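Local atomic coordinates of beta-L-arabinobiosidase (PDB entry 5MQR), a protein that probably hydrolyses glycosidic bonds in plant pectin, carrying sialidase-like propeller and six-hairpin glycosidase parts in one chain. Residues C663-F668 with V974-M979; R501-P506 with S516-M521; Y114-P119 with M398-I403; D773-L778 with S834-L839. One frame throughout, in Å; residues are numbered along the deposited sequence.

The four contacts fall into two groups along the chain. Contacts 2 and 3 belong to the beta-rich half and reach the same mixed sheet, with centres about 35 Å apart. Contacts 1 and 4 belong to the helical half, with centres about 37 Å apart, and contact 4 is nested in the loop that contact 1 closes. The two halves are well separated: the centres of contacts 3 and 4 lie about 64 Å apart. The side chain of Arg402 in contact 3 is about 9 Å from a bound HEPES buffer molecule. That of Glu503 in contact 2 is about 13 Å from a calcium ion.

Contact 1 (C663-F668 with V974-M979); sequences CPQRNF and VYFRQM
Phe668 sets its ring against Phe976 and Met979, where the first turn of helix 666-680 meets helix 972-985. This is helix packing in the six-hairpin glycosidase part of the chain, which resembles MGH1-like glycoside hydrolases. The tight side is aromatic. CE1 of Phe668 lies 3.7 Å from CZ of Phe976, and the Phe668 CZ corner sits over one face of the Phe976 ring, towards its rim. The planes are 26° apart with ring centroids 5.0 Å apart. The rings are slid so far that they barely overlap. Phe976 reaches this position because its CG stands opposite the backbone N (chi1 -175°), so the ring extends out from its helix. At another corner of the Phe668 ring, CE2 lies 4.1 Å from CB of Met979, a selenomethionine, and the two side chains cross at about a right angle. Trp1051 packs edge-to-face with both phenylalanines, and Met1025 of helix 1022-1029 also touches Phe668 and Met979. With an alanine in place of Phe668, one face of Phe976 and the Met979 CB would probably lose their partner and a gap would open between the helices.

The other side is looser and more polar. Gln665, at the N-cap position, is partly exposed. The Gln665 amide is held by Trp1051 NE1 at OE1 and by Glu980 at NE2. NE2 also donates to Asn667 OD1 at 3.1 Å, in the carbonyl plane. At the edge of the Phe976 ring, Gln665 OE1 lies 3.8 Å from CZ.

Contact 2 (R501-P506 with S516-M521); sequences RLELTP and SRFANM
Phe518 and Met521 give up the most surface here, and each meets a different residue of the strand 501-504. Phe518 meets Glu503. Its CE2 lies 4.0 Å from OE1 of Glu503, with the carboxylate and ring planes 32° apart. The approach is oblique, and the oxygen has stronger partners than the ring. OE1 forms a salt bridge with Arg511, and OE2 accepts a bond from Gln488, so both oxygens of this buried acid are satisfied. Arg511 also makes a cation-pi contact with the Phe518 ring. The positive group thus ties the acid and the aromatic together, and it would probably favour the ionised form of Glu503.

The strands 498-504, 509-513 and 518-523 form an antiparallel meander at one edge of a large mixed sheet, in the sialidase-like carbohydrate-binding module. The two segments are therefore not direct neighbours. They run in the same direction, and their side chains meet across the strand 509-513.

Met521, a selenomethionine, works on the other face of the sheet with Leu502. The Met521 chain is extended about chi2 and then bends (chi3 -78°), which brings its CE methyl within 4.2 Å of Leu502 CD2. The two side chains cross at about a right angle. Met521 also packs on Phe510 of the intervening strand and on Val552 of the strand 550-556, which belongs to a second sheet.

Contact 3 (Y114-P119 with M398-I403); sequences YQWTNP and MWISRI
An Asp-box-like turn of the N-terminal beta-propeller, in the loop between strands 104-110 and 120-123, brings Tyr114 and Trp116 against Arg402 and Ile400 of the strand 397-403. The strand pairs with strand 52-57 near the start of the chain and with strand 387-393. Such pairing of early and late strands is consistent with closure of the propeller ring.

Arg402 makes the polar contact. Its chain runs out nearly straight, with CG opposite the backbone N (chi1 178°), and delivers NH1 to the hydroxyl end of Tyr114. The bond from Arg402 NH1 to Tyr114 OH is 2.8 Å long and bent. NH1 comes in at the edge of the phenol ring, and the two planes stand at 89°. The oxygen is tilted out of the guanidinium plane by 33°. Tyr114 OH also hydrogen-bonds with His52 ND1, while Arg402 has a salt bridge from NH2 to Asp386 and a bond from NH1 to Ala426 O. A leucine in place of Arg402 would probably rob Tyr114 OH of one of its bonds and leave the Asp386 charge without its mate.

The apolar contact lies two residues earlier in the strand. The side chains of Ile400 and Trp116 cross at about a right angle, and Ile400 CD1 rests 3.8 Å from Trp116 CZ2, oblique to the indole.

Contact 4 (D773-L778 with S834-L839); sequences DMTKDL and SIMGIL
Met836 points its side chain at helix 768-788 and touches both Thr775 and Leu778 there. The three side chains are turned against each other in two ways. Thr775 and Met836 slide past one another in opposite directions. Thr775 OG1 passes 3.9 Å from Met836 CB and 4.0 Å from SE, as van der Waals contact. Leu778 instead crosses Met836 at about a right angle. Its CD1 methyl is 3.8 Å from the Met836 CE methyl and 3.9 Å from SE. Met836 is a selenomethionine, and its SE lies near both partners.

The shape of the chain explains this. The Met836 chain is extended about chi2 (-179°), which carries SE across to the other helix. The last torsion then bends (chi3 -104°), and CE lies against Leu778 CD1. The backbones come closest at the same point, with Thr775 CA and Met836 CA 7.1 Å apart.

All three touching residues are buried. Helix 754-765 adds apolar cover, with Ala755 against Met836 and Val758 against Leu778. Met845 of helix 843-864 lies against Thr775, and Tyr736 of helix 726-737 against Leu778. Mostly apolar side chains reaching between neighbouring helices in this way fit the helical core of the six-hairpin, (alpha/alpha)-barrel glycosidases.

Contact 1 (C663-F668 with V974-M979)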
# COMPACT_ATOMS: atom_id res chain seq x y z
N CYS A 663 -6.18 -0.80 -12.91
CA CYS A 663 -6.95 -1.97 -12.59
C CYS A 663 -6.35 -3.08 -13.43
O CYS A 663 -5.51 -2.79 -14.26
CB CYS A 663 -8.42 -1.72 -12.88
SG CYS A 663 -8.79 -1.68 -14.63
N PRO A 664 -6.75 -4.34 -13.21
CA PRO A 664 -6.19 -5.49 -13.95
C PRO A 664 -6.76 -5.70 -15.35
O PRO A 664 -6.32 -6.60 -16.05
CB PRO A 664 -6.57 -6.71 -13.09
CG PRO A 664 -7.42 -6.20 -11.97
CD PRO A 664 -7.77 -4.77 -12.24
N GLN A 665 -7.74 -4.90 -15.74
CA GLN A 665 -8.38 -5.04 -17.04
C GLN A 665 -7.83 -3.93 -17.93
O GLN A 665 -8.06 -2.73 -17.68
CB GLN A 665 -9.90 -4.98 -16.89
CG GLN A 665 -10.65 -5.57 -18.08
CD GLN A 665 -12.16 -5.69 -17.86
OE1 GLN A 665 -12.62 -5.99 -16.76
NE2 GLN A 665 -12.92 -5.44 -18.91
N ARG A 666 -7.11 -4.35 -18.97
CA ARG A 666 -6.37 -3.45 -19.84
C ARG A 666 -7.24 -2.39 -20.51
O ARG A 666 -6.85 -1.23 -20.58
CB ARG A 666 -5.61 -4.28 -20.90
CG ARG A 666 -4.70 -3.49 -21.85
CD ARG A 666 -3.69 -2.64 -21.06
NE ARG A 666 -2.63 -2.06 -21.92
CZ ARG A 666 -1.37 -1.77 -21.53
NH1 ARG A 666 -0.94 -2.01 -20.29
NH2 ARG A 666 -0.52 -1.26 -22.43
N ASN A 667 -8.42 -2.76 -21.00
CA ASN A 667 -9.21 -1.80 -21.76
C ASN A 667 -9.71 -0.61 -20.91
O ASN A 667 -9.61 0.52 -21.35
CB ASN A 667 -10.32 -2.46 -22.62
CG ASN A 667 -11.33 -3.28 -21.83
OD1 ASN A 667 -11.30 -3.37 -20.61
ND2 ASN A 667 -12.24 -3.90 -22.56
N PHE A 668 -10.18 -0.86 -19.69
CA PHE A 668 -10.59 0.20 -18.77
C PHE A 668 -9.45 1.17 -18.43
O PHE A 668 -9.64 2.40 -18.41
CB PHE A 668 -11.10 -0.39 -17.44
CG PHE A 668 -12.56 -0.75 -17.43
CD1 PHE A 668 -12.99 -2.00 -17.85
CD2 PHE A 668 -13.48 0.15 -16.94
CE1 PHE A 668 -14.34 -2.34 -17.82
CE2 PHE A 668 -14.84 -0.19 -16.89
CZ PHE A 668 -15.27 -1.43 -17.32
N VAL A 974 -24.81 -4.90 -13.70
CA VAL A 974 -25.44 -4.17 -14.75
C VAL A 974 -24.72 -2.86 -15.06
O VAL A 974 -24.50 -2.54 -16.23
CB VAL A 974 -26.95 -3.93 -14.48
CG1 VAL A 974 -27.56 -3.02 -15.54
CG2 VAL A 974 -27.68 -5.27 -14.46
N TYR A 975 -24.40 -2.09 -14.02
CA TYR A 975 -23.70 -0.83 -14.22
C TYR A 975 -22.31 -1.10 -14.82
O TYR A 975 -21.89 -0.43 -15.78
CB TYR A 975 -23.59 -0.01 -12.91
CG TYR A 975 -22.70 1.20 -13.06
CD1 TYR A 975 -23.20 2.43 -13.49
CD2 TYR A 975 -21.35 1.11 -12.79
CE1 TYR A 975 -22.37 3.54 -13.66
CE2 TYR A 975 -20.51 2.20 -12.95
CZ TYR A 975 -21.01 3.41 -13.38
OH TYR A 975 -20.14 4.47 -13.52
N PHE A 976 -21.60 -2.06 -14.25
CA PHE A 976 -20.26 -2.41 -14.72
C PHE A 976 -20.28 -2.80 -16.17
O PHE A 976 -19.43 -2.36 -16.95
CB PHE A 976 -19.65 -3.57 -13.91
CG PHE A 976 -18.22 -3.87 -14.29
CD1 PHE A 976 -17.92 -4.78 -15.30
CD2 PHE A 976 -17.18 -3.21 -13.65
CE1 PHE A 976 -16.61 -5.03 -15.67
CE2 PHE A 976 -15.86 -3.48 -13.99
CZ PHE A 976 -15.57 -4.38 -15.01
N ARG A 977 -21.26 -3.63 -16.53
CA ARG A 977 -21.38 -4.15 -17.89
C ARG A 977 -21.59 -3.02 -18.90
O ARG A 977 -21.01 -3.04 -19.97
CB ARG A 977 -22.50 -5.20 -17.97
CG ARG A 977 -22.68 -5.89 -19.32
CD ARG A 977 -21.38 -6.53 -19.82
NE ARG A 977 -21.55 -7.17 -21.13
CZ ARG A 977 -20.56 -7.48 -21.98
NH1 ARG A 977 -19.28 -7.21 -21.72
NH2 ARG A 977 -20.88 -8.05 -23.14
N GLN A 978 -22.39 -2.01 -18.54
CA GLN A 978 -22.62 -0.89 -19.45
C GLN A 978 -21.39 0.01 -19.56
O GLN A 978 -21.12 0.53 -20.64
CB GLN A 978 -23.85 -0.07 -19.05
CG GLN A 978 -25.16 -0.75 -19.38
CD GLN A 978 -25.27 -1.14 -20.86
OE1 GLN A 978 -24.80 -0.41 -21.72
NE2 GLN A 978 -25.86 -2.27 -21.15
N MSE A 979 -20.64 0.17 -18.46
CA MSE A 979 -19.35 0.84 -18.54
C MSE A 979 -18.38 0.06 -19.39
O MSE A 979 -17.63 0.67 -20.14
CB MSE A 979 -18.75 1.09 -17.15
CG MSE A 979 -19.53 2.15 -16.38
SE MSE A 979 -19.14 3.94 -17.08
CE MSE A 979 -17.28 4.16 -16.43

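Contact 2 (R501-P506 with S516-M521)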
# COMPACT_ATOMS: atom_id res chain seq x y z
N ARG A 501 26.31 12.70 1.94
CA ARG A 501 26.50 12.42 3.35
C ARG A 501 26.87 13.71 4.09
O ARG A 501 27.69 14.47 3.61
CB ARG A 501 27.60 11.38 3.56
CG ARG A 501 28.13 11.28 4.98
CD ARG A 501 29.14 10.14 5.12
NE ARG A 501 28.49 8.88 4.78
CZ ARG A 501 29.07 7.82 4.22
NH1 ARG A 501 30.38 7.80 3.94
NH2 ARG A 501 28.33 6.74 3.93
N LEU A 502 26.25 13.92 5.25
CA LEU A 502 26.63 14.98 6.19
C LEU A 502 27.20 14.29 7.43
O LEU A 502 26.80 13.16 7.73
CB LEU A 502 25.44 15.87 6.57
CG LEU A 502 24.51 16.28 5.41
CD1 LEU A 502 23.27 17.00 5.93
CD2 LEU A 502 25.23 17.09 4.35
N GLU A 503 28.14 14.95 8.11
CA GLU A 503 28.88 14.36 9.23
C GLU A 503 29.07 15.35 10.34
O GLU A 503 29.48 16.47 10.06
CB GLU A 503 30.29 13.93 8.78
CG GLU A 503 30.53 12.44 8.74
CD GLU A 503 31.90 12.05 8.17
OE1 GLU A 503 32.85 12.85 8.31
OE2 GLU A 503 32.02 10.93 7.59
N LEU A 504 28.81 14.96 11.59
CA LEU A 504 29.33 15.68 12.73
C LEU A 504 30.59 14.94 13.13
O LEU A 504 30.52 13.78 13.44
CB LEU A 504 28.32 15.71 13.87
CG LEU A 504 27.04 16.53 13.65
CD1 LEU A 504 26.09 16.30 14.80
CD2 LEU A 504 27.30 18.02 13.49
N THR A 505 31.74 15.59 13.08
CA THR A 505 33.04 14.94 13.29
C THR A 505 33.50 15.08 14.74
O THR A 505 33.05 15.99 15.47
CB THR A 505 34.16 15.56 12.41
OG1 THR A 505 34.42 16.92 12.81
CG2 THR A 505 33.76 15.56 10.94
N PRO A 506 34.43 14.21 15.17
CA PRO A 506 34.98 14.33 16.53
C PRO A 506 35.91 15.51 16.75
O PRO A 506 36.30 15.72 17.88
CB PRO A 506 35.71 12.99 16.74
CG PRO A 506 35.97 12.46 15.38
CD PRO A 506 34.90 12.98 14.47
N SER A 516 36.01 12.56 -3.04
CA SER A 516 37.15 12.22 -2.17
C SER A 516 37.35 13.27 -1.07
O SER A 516 37.89 12.95 -0.01
CB SER A 516 38.45 12.02 -2.98
OG SER A 516 38.66 13.08 -3.88
N ARG A 517 36.93 14.51 -1.33
CA ARG A 517 37.03 15.62 -0.40
C ARG A 517 35.70 16.00 0.24
O ARG A 517 34.62 15.53 -0.16
CB ARG A 517 37.62 16.82 -1.13
CG ARG A 517 39.01 16.55 -1.67
CD ARG A 517 39.66 17.83 -2.14
NE ARG A 517 40.84 17.52 -2.93
CZ ARG A 517 42.05 17.20 -2.45
NH1 ARG A 517 42.30 17.13 -1.14
NH2 ARG A 517 43.03 16.94 -3.32
N PHE A 518 35.81 16.87 1.24
CA PHE A 518 34.69 17.30 2.06
C PHE A 518 34.57 18.80 2.05
O PHE A 518 35.56 19.50 1.91
CB PHE A 518 34.93 16.86 3.49
CG PHE A 518 34.78 15.38 3.69
CD1 PHE A 518 35.83 14.53 3.43
CD2 PHE A 518 33.59 14.86 4.15
CE1 PHE A 518 35.71 13.16 3.64
CE2 PHE A 518 33.45 13.49 4.36
CZ PHE A 518 34.51 12.64 4.10
N ALA A 519 33.35 19.28 2.21
CA ALA A 519 33.12 20.70 2.45
C ALA A 519 32.90 20.87 3.94
O ALA A 519 31.98 20.30 4.50
CB ALA A 519 31.92 21.17 1.67
N ASN A 520 33.78 21.62 4.58
CA ASN A 520 33.56 22.00 5.96
C ASN A 520 32.55 23.15 5.96
O ASN A 520 32.83 24.23 5.45
CB ASN A 520 34.87 22.40 6.59
CG ASN A 520 35.83 21.22 6.73
OD1 ASN A 520 35.47 20.05 6.55
ND2 ASN A 520 37.06 21.53 7.07
N MSE A 521 31.36 22.89 6.49
CA MSE A 521 30.29 23.87 6.47
C MSE A 521 30.39 24.80 7.67
O MSE A 521 30.30 26.00 7.50
CB MSE A 521 28.95 23.14 6.41
CG MSE A 521 28.81 22.26 5.16
SE MSE A 521 27.00 21.52 5.07
CE MSE A 521 27.26 20.12 6.42

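Contact 3 (Y114-P119 with M398-I403)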
# COMPACT_ATOMS: atom_id res chain seq x y z
N TYR A 114 10.76 -5.07 23.92
CA TYR A 114 11.88 -4.10 23.92
C TYR A 114 12.75 -4.16 25.18
O TYR A 114 13.98 -4.03 25.10
CB TYR A 114 11.34 -2.67 23.76
CG TYR A 114 10.74 -2.42 22.40
CD1 TYR A 114 9.43 -2.81 22.11
CD2 TYR A 114 11.50 -1.84 21.38
CE1 TYR A 114 8.89 -2.61 20.84
CE2 TYR A 114 10.96 -1.63 20.12
CZ TYR A 114 9.66 -2.02 19.85
OH TYR A 114 9.13 -1.79 18.60
N GLN A 115 12.10 -4.33 26.33
CA GLN A 115 12.74 -4.40 27.66
C GLN A 115 12.57 -5.83 28.19
O GLN A 115 11.45 -6.31 28.39
CB GLN A 115 12.04 -3.42 28.60
CG GLN A 115 12.54 -3.40 30.03
CD GLN A 115 11.64 -2.61 30.99
OE1 GLN A 115 10.42 -2.49 30.80
NE2 GLN A 115 12.24 -2.09 32.04
N TRP A 116 13.69 -6.47 28.46
CA TRP A 116 13.73 -7.87 28.82
C TRP A 116 14.36 -8.10 30.21
O TRP A 116 15.22 -7.34 30.65
CB TRP A 116 14.58 -8.63 27.79
CG TRP A 116 14.00 -8.60 26.43
CD1 TRP A 116 14.04 -7.56 25.54
CD2 TRP A 116 13.29 -9.66 25.79
NE1 TRP A 116 13.38 -7.91 24.39
CE2 TRP A 116 12.91 -9.19 24.51
CE3 TRP A 116 12.92 -10.95 26.17
CZ2 TRP A 116 12.18 -9.97 23.62
CZ3 TRP A 116 12.22 -11.73 25.29
CH2 TRP A 116 11.85 -11.24 24.02
N THR A 117 13.94 -9.17 30.87
CA THR A 117 14.61 -9.64 32.07
C THR A 117 15.98 -10.21 31.69
O THR A 117 16.26 -10.49 30.50
CB THR A 117 13.81 -10.77 32.74
OG1 THR A 117 13.62 -11.84 31.80
CG2 THR A 117 12.44 -10.26 33.22
N ASN A 118 16.83 -10.39 32.69
CA ASN A 118 18.12 -11.03 32.49
C ASN A 118 17.98 -12.51 32.11
O ASN A 118 17.06 -13.18 32.56
CB ASN A 118 19.00 -10.87 33.74
CG ASN A 118 19.38 -9.40 34.00
OD1 ASN A 118 19.52 -8.59 33.08
ND2 ASN A 118 19.54 -9.07 35.25
N PRO A 119 18.91 -13.02 31.25
CA PRO A 119 18.94 -14.46 30.96
C PRO A 119 19.03 -15.21 32.26
O PRO A 119 19.82 -14.85 33.12
CB PRO A 119 20.22 -14.66 30.16
CG PRO A 119 20.54 -13.33 29.60
CD PRO A 119 19.91 -12.27 30.47
N MSE A 398 22.63 -11.91 20.95
CA MSE A 398 21.24 -12.32 20.73
C MSE A 398 20.42 -11.10 20.41
O MSE A 398 20.53 -10.04 21.08
CB MSE A 398 20.67 -13.10 21.92
CG MSE A 398 21.51 -14.27 22.40
SE MSE A 398 22.06 -15.42 20.92
CE MSE A 398 20.26 -16.02 20.39
N TRP A 399 19.60 -11.23 19.37
CA TRP A 399 18.77 -10.15 18.85
C TRP A 399 17.31 -10.60 18.66
O TRP A 399 17.00 -11.81 18.58
CB TRP A 399 19.29 -9.70 17.48
CG TRP A 399 20.53 -8.93 17.50
CD1 TRP A 399 21.79 -9.41 17.66
CD2 TRP A 399 20.66 -7.52 17.29
NE1 TRP A 399 22.70 -8.39 17.56
CE2 TRP A 399 22.04 -7.22 17.35
CE3 TRP A 399 19.74 -6.49 17.07
CZ2 TRP A 399 22.52 -5.93 17.21
CZ3 TRP A 399 20.23 -5.19 16.93
CH2 TRP A 399 21.61 -4.92 17.01
N ILE A 400 16.43 -9.61 18.56
CA ILE A 400 15.07 -9.81 18.06
C ILE A 400 14.74 -8.68 17.06
O ILE A 400 15.30 -7.61 17.13
CB ILE A 400 14.05 -9.91 19.23
CG1 ILE A 400 12.81 -10.74 18.83
CG2 ILE A 400 13.63 -8.53 19.78
CD1 ILE A 400 11.90 -11.13 20.00
N SER A 401 13.87 -8.96 16.09
CA SER A 401 13.38 -7.91 15.21
C SER A 401 11.87 -7.94 15.21
O SER A 401 11.25 -8.99 15.16
CB SER A 401 13.90 -8.05 13.77
OG SER A 401 15.19 -7.45 13.64
N ARG A 402 11.30 -6.75 15.29
CA ARG A 402 9.87 -6.55 15.13
C ARG A 402 9.64 -6.01 13.72
O ARG A 402 10.22 -5.01 13.33
CB ARG A 402 9.38 -5.55 16.15
CG ARG A 402 7.91 -5.22 16.02
CD ARG A 402 7.69 -3.86 16.63
NE ARG A 402 6.29 -3.56 16.81
CZ ARG A 402 5.82 -2.37 17.17
NH1 ARG A 402 6.62 -1.32 17.36
NH2 ARG A 402 4.50 -2.22 17.32
N ILE A 403 8.75 -6.66 12.98
CA ILE A 403 8.38 -6.26 11.63
C ILE A 403 6.88 -5.93 11.61
O ILE A 403 6.07 -6.82 11.87
CB ILE A 403 8.72 -7.36 10.63
CG1 ILE A 403 10.24 -7.63 10.67
CG2 ILE A 403 8.25 -6.99 9.23
CD1 ILE A 403 10.61 -9.06 10.41

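Contact 4 (D773-L778 with S834-L839)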
# COMPACT_ATOMS: atom_id res chain seq x y z
N ASP A 773 -18.29 34.04 -6.90
CA ASP A 773 -18.11 35.04 -7.97
C ASP A 773 -18.88 34.74 -9.28
O ASP A 773 -19.13 35.65 -10.04
CB ASP A 773 -16.61 35.25 -8.24
CG ASP A 773 -16.34 36.23 -9.37
OD1 ASP A 773 -16.43 37.46 -9.15
OD2 ASP A 773 -16.06 35.75 -10.48
N MSE A 774 -19.22 33.47 -9.52
CA MSE A 774 -19.98 33.04 -10.72
C MSE A 774 -21.49 33.07 -10.56
O MSE A 774 -22.22 32.88 -11.53
CB MSE A 774 -19.56 31.61 -11.13
CG MSE A 774 -18.37 31.60 -12.09
SE MSE A 774 -18.77 32.47 -13.80
CE MSE A 774 -20.22 31.28 -14.42
N THR A 775 -21.97 33.30 -9.34
CA THR A 775 -23.39 33.22 -8.97
C THR A 775 -24.29 34.16 -9.82
O THR A 775 -25.27 33.70 -10.40
CB THR A 775 -23.54 33.40 -7.42
OG1 THR A 775 -23.25 32.13 -6.79
CG2 THR A 775 -24.85 33.86 -7.00
N LYS A 776 -23.94 35.44 -9.92
CA LYS A 776 -24.72 36.38 -10.72
C LYS A 776 -24.81 35.98 -12.19
O LYS A 776 -25.89 36.04 -12.77
CB LYS A 776 -24.17 37.80 -10.62
CG LYS A 776 -24.38 38.42 -9.25
CD LYS A 776 -24.03 39.91 -9.24
CE LYS A 776 -23.66 40.39 -7.84
NZ LYS A 776 -24.08 41.81 -7.66
N ASP A 777 -23.68 35.54 -12.75
CA ASP A 777 -23.61 35.09 -14.13
C ASP A 777 -24.55 33.94 -14.39
O ASP A 777 -25.19 33.88 -15.45
CB ASP A 777 -22.21 34.63 -14.52
CG ASP A 777 -21.15 35.68 -14.29
OD1 ASP A 777 -20.80 35.91 -13.09
OD2 ASP A 777 -20.65 36.24 -15.30
N LEU A 778 -24.64 33.01 -13.42
CA LEU A 778 -25.55 31.87 -13.52
C LEU A 778 -27.01 32.25 -13.37
O LEU A 778 -27.87 31.64 -14.03
CB LEU A 778 -25.19 30.78 -12.53
CG LEU A 778 -23.82 30.14 -12.77
CD1 LEU A 778 -23.49 29.26 -11.56
CD2 LEU A 778 -23.75 29.38 -14.09
N SER A 834 -30.17 27.49 -5.63
CA SER A 834 -30.68 27.57 -4.26
C SER A 834 -29.57 27.30 -3.25
O SER A 834 -29.35 28.09 -2.33
CB SER A 834 -31.82 26.59 -4.03
OG SER A 834 -32.38 26.78 -2.73
N ILE A 835 -28.88 26.18 -3.45
CA ILE A 835 -27.70 25.83 -2.64
C ILE A 835 -26.65 26.95 -2.67
O ILE A 835 -26.14 27.32 -1.63
CB ILE A 835 -27.12 24.46 -3.03
CG1 ILE A 835 -28.06 23.34 -2.58
CG2 ILE A 835 -25.72 24.25 -2.44
CD1 ILE A 835 -27.85 22.01 -3.28
N MSE A 836 -26.38 27.54 -3.83
CA MSE A 836 -25.43 28.66 -3.91
C MSE A 836 -25.90 29.88 -3.17
O MSE A 836 -25.09 30.67 -2.71
CB MSE A 836 -25.07 29.04 -5.36
CG MSE A 836 -24.26 27.90 -5.97
SE MSE A 836 -23.72 28.30 -7.83
CE MSE A 836 -24.98 27.15 -8.80
N GLY A 837 -27.22 30.08 -3.07
CA GLY A 837 -27.80 31.11 -2.22
C GLY A 837 -27.46 30.92 -0.75
O GLY A 837 -27.03 31.85 -0.09
N ILE A 838 -27.61 29.69 -0.26
CA ILE A 838 -27.28 29.38 1.14
C ILE A 838 -25.78 29.59 1.41
O ILE A 838 -25.43 30.17 2.43
CB ILE A 838 -27.66 27.94 1.52
CG1 ILE A 838 -29.19 27.76 1.43
CG2 ILE A 838 -27.17 27.60 2.93
CD1 ILE A 838 -29.60 26.30 1.25
N LEU A 839 -24.92 29.15 0.49
CA LEU A 839 -23.46 29.34 0.62
C LEU A 839 -23.06 30.82 0.50
O LEU A 839 -22.09 31.24 1.10
CB LEU A 839 -22.70 28.48 -0.41
CG LEU A 839 -22.91 26.95 -0.34
CD1 LEU A 839 -22.20 26.27 -1.50
CD2 LEU A 839 -22.46 26.32 0.98